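Local coordinates for nitroreductase (Desulfitobacterium hafniense, PDB 3PXV), which is an FMN-dependent nitroreductase, a flavoprotein oxidoreductase that carries FMN as its cofactor, at the interface of chains A and B. Coordinates in Å, arbitrary orientation; residue numbers count along the deposited sequence, not the author numbering. Chains: chain A/B, Nitroreductase.

The interface of chains A and B. Residues chain A 6-7, 10; chain B 31, 35, 119, 122-123, 126.
A:Ile10 meets B:Thr119 methyl to methyl, CG2 to CG2 at 3.5 Å, a snug contact in which the two side chains run past each other in opposite directions. The isoleucine splits its branches: CG2, anti to the backbone N, also faces the carbonyl oxygen and methyl of B:Ala35, while CG1 (chi1 -68°) carries CD1 toward the methyl of B:Ala123, 4.0 Å from its CB. A:Leu7, one turn back, sends CD2 into the groove between two helices of chain B, 3.6 Å from CB of B:Ala123 and 4.0 Å from CB of B:Ala35; B:Ala31 lines the same groove farther out. The small alanines let these branched side chains come close to the helix backbones. At the remaining corner, CB of A:Thr6 lies 3.7 Å from CB of B:Ser126, and the CG2 methyl of A:Thr6 points toward the carbonyl oxygen of B:Leu122.

B:Ser126 holds OG between its own N and carbonyl carbon (chi1 74°), 4.1 Å from CG of A:Leu7. From there OG donates a hydrogen bond to B:Ala123 O at 2.7 Å, arriving bent (127° at the oxygen) and tilted from the carbonyl plane. A glycine here would probably leave a gap under A:Thr6 and A:Leu7 and cost that carbonyl its hydroxyl partner.

In the fold, the N-terminal helix 5-12 of chain A packs over helices 26-36 and 106-126 of chain B, and the two-fold repeats this patch with chains exchanged, consistent with the dimer typical of nitroreductases.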
loop_
_atom_site.group_PDB
_atom_site.type_symbol
_atom_site.label_atom_id
_atom_site.label_comp_id
_atom_site.label_asym_id
_atom_site.label_seq_id
_atom_site.Cartn_x
_atom_site.Cartn_y
_atom_site.Cartn_z
ATOM N N THR A 6 8.574 -12.430 8.862
ATOM C CA THR A 6 7.811 -11.407 8.133
ATOM C C THR A 6 6.649 -10.914 8.988
ATOM O O THR A 6 6.385 -9.716 9.052
ATOM C CB THR A 6 7.319 -11.923 6.783
ATOM O OG1 THR A 6 8.455 -12.260 5.992
ATOM C CG2 THR A 6 6.474 -10.879 6.059
ATOM N N LEU A 7 5.990 -11.829 9.689
ATOM C CA LEU A 7 4.904 -11.415 10.527
ATOM C C LEU A 7 5.423 -10.556 11.686
ATOM O O LEU A 7 4.731 -9.623 12.078
ATOM C CB LEU A 7 4.071 -12.607 11.000
ATOM C CG LEU A 7 3.299 -13.396 9.933
ATOM C CD1 LEU A 7 2.760 -14.691 10.555
ATOM C CD2 LEU A 7 2.204 -12.561 9.294
ATOM N N ILE A 10 6.091 -6.956 10.357
ATOM C CA ILE A 10 4.841 -6.247 10.150
ATOM C C ILE A 10 4.319 -5.710 11.487
ATOM O O ILE A 10 3.882 -4.552 11.563
ATOM C CB ILE A 10 3.802 -7.184 9.457
ATOM C CG1 ILE A 10 4.235 -7.495 8.011
ATOM C CG2 ILE A 10 2.383 -6.599 9.489
ATOM C CD1 ILE A 10 3.458 -8.690 7.330
ATOM N N ALA B 31 -3.909 -15.089 11.246
ATOM C CA ALA B 31 -2.564 -14.494 11.242
ATOM C C ALA B 31 -2.478 -13.407 10.190
ATOM O O ALA B 31 -1.892 -12.351 10.433
ATOM C CB ALA B 31 -1.495 -15.547 10.979
ATOM N N ALA B 35 -2.207 -9.335 10.729
ATOM C CA ALA B 35 -1.133 -8.607 10.075
ATOM C C ALA B 35 -1.710 -7.371 9.380
ATOM O O ALA B 35 -1.151 -6.281 9.467
ATOM C CB ALA B 35 -0.407 -9.512 9.084
ATOM N N THR B 119 0.228 -5.454 2.906
ATOM C CA THR B 119 0.538 -6.144 4.162
ATOM C C THR B 119 -0.104 -7.542 4.167
ATOM O O THR B 119 0.526 -8.534 4.564
ATOM C CB THR B 119 0.072 -5.354 5.336
ATOM O OG1 THR B 119 0.663 -4.054 5.273
ATOM C CG2 THR B 119 0.463 -6.056 6.640
ATOM N N LEU B 122 1.884 -9.832 1.576
ATOM C CA LEU B 122 3.178 -10.269 2.107
ATOM C C LEU B 122 2.987 -11.261 3.248
ATOM O O LEU B 122 3.685 -12.290 3.318
ATOM C CB LEU B 122 4.073 -9.076 2.515
ATOM C CG LEU B 122 4.486 -8.172 1.351
ATOM C CD1 LEU B 122 5.409 -7.077 1.824
ATOM C CD2 LEU B 122 5.157 -8.952 0.222
ATOM N N ALA B 123 2.032 -10.985 4.135
ATOM C CA ALA B 123 1.766 -11.935 5.233
ATOM C C ALA B 123 1.339 -13.306 4.680
ATOM O O ALA B 123 1.813 -14.336 5.124
ATOM C CB ALA B 123 0.737 -11.376 6.217
ATOM N N SER B 126 4.344 -15.194 3.137
ATOM C CA SER B 126 5.260 -15.719 4.164
ATOM C C SER B 126 4.710 -16.984 4.779
ATOM O O SER B 126 5.474 -17.781 5.330
ATOM C CB SER B 126 5.453 -14.729 5.314
ATOM O OG SER B 126 4.302 -14.684 6.150
#